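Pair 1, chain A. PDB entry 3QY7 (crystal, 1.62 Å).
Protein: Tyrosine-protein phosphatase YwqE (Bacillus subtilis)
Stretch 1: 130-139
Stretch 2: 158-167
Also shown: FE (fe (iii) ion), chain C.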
# COMPACT_ATOMS: atom_id res chain seq x y z
N TYR A 130 10.23 13.51 0.69
CA TYR A 130 9.35 12.34 0.53
C TYR A 130 9.76 11.15 1.41
O TYR A 130 10.91 11.03 1.85
CB TYR A 130 9.31 11.91 -0.93
CG TYR A 130 8.52 12.83 -1.85
CD1 TYR A 130 7.13 12.70 -1.96
CD2 TYR A 130 9.16 13.82 -2.60
CE1 TYR A 130 6.39 13.53 -2.79
CE2 TYR A 130 8.42 14.67 -3.44
CZ TYR A 130 7.04 14.52 -3.52
OH TYR A 130 6.29 15.34 -4.35
N ILE A 131 8.79 10.27 1.67
CA ILE A 131 9.06 9.00 2.32
C ILE A 131 8.58 7.92 1.36
O ILE A 131 7.37 7.82 1.10
CB ILE A 131 8.38 8.89 3.71
CG1 ILE A 131 8.96 9.92 4.68
CG2 ILE A 131 8.58 7.49 4.28
CD1 ILE A 131 8.32 9.92 6.08
N PRO A 132 9.51 7.13 0.79
CA PRO A 132 9.07 6.04 -0.08
C PRO A 132 8.49 4.91 0.76
O PRO A 132 9.08 4.55 1.79
CB PRO A 132 10.37 5.58 -0.78
CG PRO A 132 11.47 6.02 0.13
CD PRO A 132 10.98 7.25 0.86
N VAL A 133 7.34 4.40 0.32
CA VAL A 133 6.69 3.25 0.95
C VAL A 133 6.76 2.10 -0.02
O VAL A 133 6.15 2.14 -1.10
CB VAL A 133 5.23 3.55 1.29
CG1 VAL A 133 4.60 2.33 2.03
CG2 VAL A 133 5.16 4.78 2.21
N ILE A 134 7.50 1.06 0.37
CA ILE A 134 7.64 -0.14 -0.46
C ILE A 134 6.35 -0.95 -0.39
O ILE A 134 5.93 -1.34 0.71
CB ILE A 134 8.82 -1.00 0.06
CG1 ILE A 134 10.12 -0.20 -0.07
CG2 ILE A 134 8.94 -2.32 -0.76
CD1 ILE A 134 11.28 -0.75 0.77
N ALA A 135 5.76 -1.20 -1.55
CA ALA A 135 4.55 -2.02 -1.65
C ALA A 135 4.91 -3.50 -1.45
O ALA A 135 5.85 -4.01 -2.05
CB ALA A 135 3.87 -1.82 -2.97
N HIS A 136 4.13 -4.14 -0.58
CA HIS A 136 4.17 -5.59 -0.36
C HIS A 136 5.56 -6.21 -0.48
O HIS A 136 5.77 -7.05 -1.35
CB HIS A 136 3.16 -6.32 -1.25
CG HIS A 136 3.21 -5.93 -2.69
ND1 HIS A 136 4.27 -6.25 -3.52
CD2 HIS A 136 2.33 -5.24 -3.46
CE1 HIS A 136 4.02 -5.79 -4.73
NE2 HIS A 136 2.85 -5.18 -4.72
N PRO A 137 6.49 -5.81 0.39
CA PRO A 137 7.84 -6.38 0.29
C PRO A 137 7.84 -7.90 0.49
O PRO A 137 8.73 -8.58 -0.04
CB PRO A 137 8.61 -5.66 1.40
CG PRO A 137 7.54 -5.25 2.39
CD PRO A 137 6.39 -4.86 1.51
N GLU A 138 6.85 -8.41 1.24
CA GLU A 138 6.73 -9.87 1.48
C GLU A 138 6.47 -10.68 0.20
O GLU A 138 6.73 -11.89 0.16
CB GLU A 138 5.65 -10.15 2.55
CG GLU A 138 4.17 -10.17 2.06
CD GLU A 138 3.53 -8.79 1.85
OE1 GLU A 138 2.31 -8.76 1.68
OE2 GLU A 138 4.22 -7.75 1.86
N ARG A 139 5.95 -10.02 -0.83
CA ARG A 139 5.63 -10.64 -2.11
C ARG A 139 6.77 -10.54 -3.11
O ARG A 139 6.61 -10.94 -4.27
CB ARG A 139 4.37 -10.01 -2.71
CG ARG A 139 3.06 -10.54 -2.16
CD ARG A 139 2.58 -11.69 -3.06
NE ARG A 139 1.14 -11.88 -2.98
CZ ARG A 139 0.45 -12.73 -3.74
NH1 ARG A 139 1.07 -13.48 -4.66
NH2 ARG A 139 -0.86 -12.83 -3.58
N ALA A 158 13.37 4.15 4.35
CA ALA A 158 12.18 3.69 3.63
C ALA A 158 11.18 3.15 4.63
O ALA A 158 11.55 2.65 5.69
CB ALA A 158 12.54 2.61 2.63
N ALA A 159 9.91 3.29 4.29
CA ALA A 159 8.85 2.56 5.00
C ALA A 159 8.35 1.43 4.12
O ALA A 159 8.64 1.38 2.93
CB ALA A 159 7.69 3.53 5.32
N SER A 160 7.58 0.51 4.71
CA SER A 160 6.95 -0.52 3.87
C SER A 160 5.54 -0.89 4.34
O SER A 160 5.18 -0.67 5.50
CB SER A 160 7.83 -1.77 3.72
OG SER A 160 7.70 -2.66 4.80
N GLN A 161 4.79 -1.46 3.43
CA GLN A 161 3.38 -1.79 3.64
C GLN A 161 3.15 -3.26 3.30
O GLN A 161 3.38 -3.70 2.17
CB GLN A 161 2.51 -0.85 2.79
CG GLN A 161 1.07 -1.36 2.56
CD GLN A 161 0.92 -2.12 1.27
OE1 GLN A 161 1.40 -1.69 0.22
NE2 GLN A 161 0.20 -3.25 1.32
N ILE A 162 2.68 -4.00 4.30
CA ILE A 162 2.35 -5.41 4.17
C ILE A 162 0.90 -5.56 3.73
O ILE A 162 0.07 -4.68 3.99
CB ILE A 162 2.64 -6.18 5.47
CG1 ILE A 162 2.79 -7.67 5.20
CG2 ILE A 162 1.60 -5.88 6.58
CD1 ILE A 162 4.01 -8.22 5.85
N THR A 163 0.60 -6.66 3.07
CA THR A 163 -0.76 -6.92 2.60
C THR A 163 -1.56 -7.65 3.67
O THR A 163 -1.07 -8.62 4.23
CB THR A 163 -0.76 -7.83 1.33
OG1 THR A 163 0.27 -7.40 0.42
CG2 THR A 163 -2.10 -7.77 0.63
N SER A 164 -2.79 -7.18 3.94
CA SER A 164 -3.67 -7.85 4.90
C SER A 164 -3.81 -9.31 4.55
O SER A 164 -3.65 -10.16 5.43
CB SER A 164 -5.06 -7.21 4.96
OG SER A 164 -5.01 -5.86 5.42
N GLY A 165 -4.06 -9.61 3.28
CA GLY A 165 -4.25 -11.00 2.87
C GLY A 165 -3.07 -11.91 3.18
O GLY A 165 -3.26 -13.08 3.52
N SER A 166 -1.85 -11.39 3.07
CA SER A 166 -0.65 -12.16 3.38
C SER A 166 -0.64 -12.64 4.82
O SER A 166 -0.40 -13.83 5.09
CB SER A 166 0.62 -11.34 3.12
OG SER A 166 0.70 -10.99 1.76
N LEU A 167 -0.90 -11.71 5.74
CA LEU A 167 -1.04 -12.00 7.16
C LEU A 167 -2.20 -12.94 7.45
O LEU A 167 -2.10 -13.77 8.36
CB LEU A 167 -1.21 -10.70 7.96
CG LEU A 167 0.07 -9.84 8.07
CD1 LEU A 167 -0.26 -8.44 8.55
CD2 LEU A 167 1.13 -10.50 8.96
FE FE C . 1.71 -4.52 -6.50
O HOH W 1 1.45 -6.70 -6.87
O HOH W 2 0.03 -4.33 -5.34

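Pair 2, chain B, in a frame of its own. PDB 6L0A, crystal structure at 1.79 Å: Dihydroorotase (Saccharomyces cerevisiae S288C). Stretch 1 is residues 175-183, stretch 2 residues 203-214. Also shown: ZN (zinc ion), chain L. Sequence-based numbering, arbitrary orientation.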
# COMPACT_ATOMS: atom_id res chain seq x y z
N LYS B 175 -7.45 18.71 27.10
CA LYS B 175 -6.23 18.36 26.38
C LYS B 175 -6.54 17.27 25.36
O LYS B 175 -7.11 16.23 25.71
CB LYS B 175 -5.15 17.89 27.36
CG LYS B 175 -4.52 19.03 28.17
CD LYS B 175 -3.30 18.56 28.97
CE LYS B 175 -3.69 17.94 30.31
NZ LYS B 175 -2.50 17.59 31.15
N ILE B 176 -6.22 17.52 24.10
CA ILE B 176 -6.51 16.60 23.01
C ILE B 176 -5.23 16.37 22.22
O ILE B 176 -4.50 17.32 21.91
CB ILE B 176 -7.62 17.13 22.08
CG1 ILE B 176 -8.93 17.34 22.83
CG2 ILE B 176 -7.85 16.18 20.91
CD1 ILE B 176 -9.98 18.04 21.99
N ILE B 177 -4.95 15.12 21.88
CA ILE B 177 -3.80 14.80 21.05
C ILE B 177 -4.28 14.14 19.77
O ILE B 177 -5.01 13.14 19.81
CB ILE B 177 -2.80 13.89 21.77
CG1 ILE B 177 -2.29 14.54 23.05
CG2 ILE B 177 -1.62 13.58 20.83
CD1 ILE B 177 -1.32 13.67 23.83
N LEU B 178 -3.86 14.69 18.64
CA LEU B 178 -3.98 13.99 17.37
C LEU B 178 -2.79 13.04 17.28
O LEU B 178 -1.68 13.46 16.97
CB LEU B 178 -4.02 14.98 16.21
CG LEU B 178 -4.32 14.40 14.82
CD1 LEU B 178 -5.64 13.64 14.77
CD2 LEU B 178 -4.28 15.50 13.77
N GLU B 179 -3.02 11.77 17.59
CA GLU B 179 -1.94 10.80 17.67
C GLU B 179 -1.37 10.51 16.28
O GLU B 179 -2.06 10.62 15.27
CB GLU B 179 -2.43 9.50 18.31
CG GLU B 179 -2.91 9.65 19.76
CD GLU B 179 -1.76 9.93 20.73
OE1 GLU B 179 -0.61 9.62 20.37
OE2 GLU B 179 -2.00 10.46 21.84
N HIS B 180 -0.10 10.12 16.26
CA HIS B 180 0.64 9.72 15.05
C HIS B 180 0.17 10.40 13.77
O HIS B 180 -0.37 9.74 12.87
CB HIS B 180 0.60 8.19 14.89
CG HIS B 180 -0.73 7.55 15.15
ND1 HIS B 180 -1.90 7.97 14.57
CD2 HIS B 180 -1.06 6.48 15.92
CE1 HIS B 180 -2.90 7.21 14.98
NE2 HIS B 180 -2.42 6.30 15.80
N CYS B 181 0.40 11.71 13.66
CA CYS B 181 0.06 12.44 12.44
C CYS B 181 0.86 11.91 11.26
O CYS B 181 2.05 11.59 11.39
CB CYS B 181 0.32 13.93 12.58
SG CYS B 181 -0.87 14.79 13.61
N THR B 182 0.22 11.86 10.10
CA THR B 182 0.89 11.36 8.92
C THR B 182 0.81 12.26 7.70
O THR B 182 1.42 11.93 6.69
CB THR B 182 0.33 9.98 8.53
OG1 THR B 182 -1.08 10.11 8.30
CG2 THR B 182 0.59 8.99 9.63
N SER B 183 0.07 13.37 7.76
CA SER B 183 -0.18 14.17 6.57
C SER B 183 0.22 15.62 6.79
O SER B 183 0.15 16.14 7.91
CB SER B 183 -1.65 14.11 6.17
OG SER B 183 -2.46 14.77 7.12
N VAL B 203 -0.25 24.92 25.47
CA VAL B 203 -0.70 23.97 24.45
C VAL B 203 -1.87 23.15 25.00
O VAL B 203 -1.76 22.51 26.05
CB VAL B 203 0.45 23.05 24.02
CG1 VAL B 203 -0.09 21.92 23.12
CG2 VAL B 203 1.54 23.85 23.31
N LYS B 204 -2.98 23.17 24.28
CA LYS B 204 -4.12 22.31 24.58
C LYS B 204 -4.29 21.17 23.58
O LYS B 204 -4.80 20.10 23.95
CB LYS B 204 -5.42 23.12 24.61
CG LYS B 204 -5.57 24.03 25.83
CD LYS B 204 -5.91 23.24 27.08
CE LYS B 204 -6.17 24.17 28.25
NZ LYS B 204 -5.86 23.50 29.55
N VAL B 205 -3.93 21.40 22.33
CA VAL B 205 -4.06 20.40 21.28
C VAL B 205 -2.66 20.12 20.77
O VAL B 205 -1.99 21.03 20.25
CB VAL B 205 -4.99 20.88 20.15
CG1 VAL B 205 -5.01 19.86 19.02
CG2 VAL B 205 -6.39 21.10 20.71
N ALA B 206 -2.21 18.89 20.95
CA ALA B 206 -0.89 18.48 20.49
C ALA B 206 -1.05 17.34 19.49
O ALA B 206 -2.15 16.86 19.23
CB ALA B 206 -0.01 18.05 21.66
N ALA B 207 0.08 16.95 18.91
CA ALA B 207 0.14 15.83 17.98
C ALA B 207 1.39 15.04 18.31
O ALA B 207 2.43 15.62 18.63
CB ALA B 207 0.18 16.31 16.53
N THR B 208 1.28 13.72 18.27
CA THR B 208 2.47 12.90 18.41
C THR B 208 2.96 12.48 17.03
O THR B 208 2.19 12.39 16.07
CB THR B 208 2.22 11.68 19.29
OG1 THR B 208 1.10 10.93 18.78
CG2 THR B 208 1.97 12.09 20.76
N LEU B 209 4.27 12.27 16.92
CA LEU B 209 4.89 11.77 15.70
C LEU B 209 5.65 10.50 16.03
O LEU B 209 6.34 10.43 17.05
CB LEU B 209 5.81 12.81 15.07
CG LEU B 209 5.10 14.12 14.69
CD1 LEU B 209 6.12 15.20 14.35
CD2 LEU B 209 4.14 13.90 13.51
N THR B 210 5.51 9.49 15.18
CA THR B 210 6.16 8.21 15.39
C THR B 210 7.58 8.26 14.83
O THR B 210 7.96 9.19 14.12
CB THR B 210 5.42 7.09 14.68
OG1 THR B 210 5.56 7.28 13.26
CG2 THR B 210 3.94 7.09 15.06
N ALA B 211 8.34 7.23 15.15
CA ALA B 211 9.63 7.05 14.50
C ALA B 211 9.45 6.68 13.03
O ALA B 211 10.11 7.25 12.15
CB ALA B 211 10.45 5.99 15.22
N HIS B 212 8.54 5.75 12.74
CA HIS B 212 8.54 5.19 11.39
C HIS B 212 7.95 6.15 10.36
O HIS B 212 8.33 6.09 9.18
CB HIS B 212 7.82 3.84 11.36
CG HIS B 212 6.48 3.82 12.05
ND1 HIS B 212 6.35 3.74 13.42
CD2 HIS B 212 5.23 3.83 11.54
CE1 HIS B 212 5.06 3.72 13.73
NE2 HIS B 212 4.36 3.75 12.61
N HIS B 213 7.07 7.06 10.77
CA HIS B 213 6.56 8.02 9.80
C HIS B 213 7.58 9.11 9.46
O HIS B 213 7.34 9.88 8.53
CB HIS B 213 5.26 8.64 10.30
CG HIS B 213 4.10 7.69 10.28
ND1 HIS B 213 3.50 7.21 11.43
CD2 HIS B 213 3.43 7.12 9.25
CE1 HIS B 213 2.51 6.39 11.10
NE2 HIS B 213 2.45 6.32 9.78
N LEU B 214 8.68 9.21 10.22
CA LEU B 214 9.77 10.11 9.85
C LEU B 214 10.68 9.50 8.79
O LEU B 214 11.53 10.21 8.24
CB LEU B 214 10.59 10.47 11.09
CG LEU B 214 9.80 11.10 12.24
CD1 LEU B 214 10.73 11.55 13.36
CD2 LEU B 214 8.94 12.26 11.75
ZN ZN L . -3.23 4.32 15.85
O HOH W 3 3.44 9.88 13.12

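The two pairs differ most sharply just beyond their metal-binding histidines, where the turn is fastened to the second stretch. In pair 1 a single carboxylate oxygen does the work: Glu A138 OE1 accepts hydrogen bonds from Thr A163 OG1 (2.8 Å), Thr A163 N (3.0 Å) and Ser A166 OG (2.8 Å), so one side chain ties the first stretch to the end of a strand and the start of a helix. The matching position in pair 2, Thr B182, has no such reach. Its CG2 instead lies over one face of the His B213 ring, 3.4 Å from the ring centroid, and His B213 occupies the position of Ser A166. Water 3 adds a polar link there, donating to Cys B181 O (2.8 Å) and accepting from Thr B210 N (2.9 Å).

Beneath these differences lies a common frame. Fourteen central residues superpose with an RMSD of 0.9 Å, and in each pair two parallel strands cross at about 30° (-30° in pair 1, -33° in pair 2). The ladder also matches. Ala A159 N donates to Pro A132 O and Ala B206 N to Ile B176 O, both at 2.9 Å; Ile A134 N reaches Ala A159 O, and Leu B178 N reaches Ala B206 O, both at 2.8 Å. Pro A132 has no amide hydrogen to donate, whereas its counterpart Ile B176 extends the ladder through its N to Lys B204 O (2.9 Å).

Small residues recur along the second strand. Ala A159 and Ala B206 coincide within 0.2 Å at CA, and Val A133 and Ile B177 pack beside them. On the other face, Ile A134 pairs with Ser A160, while Leu B178 pairs with Ala B207; the methyl of Ala B207 also receives Cys B181, with SG 3.5 Å from CB. Cys B181 fills the place of Pro A137, whose CG approaches Ser A160 OG at 3.5 Å.

Gln A161 and Thr B208 match within 0.1 Å at CA but serve the turn differently. In pair 1 the backbone receives the histidine amide, through a weak bond from His A136 N to Gln A161 O (2.9 Å). In pair 2 His B180 N turns to a side chain, Thr B208 OG1 (2.9 Å), and that hydroxyl donates to Glu B179 OE1 (2.7 Å). Thr B208 O is left to accept from Cys B181 N (3.1 Å). Both routes accompany a metal-binding histidine: His A136 NE2 binds iron at 2.2 Å and His B180 NE2 binds zinc at 2.1 Å.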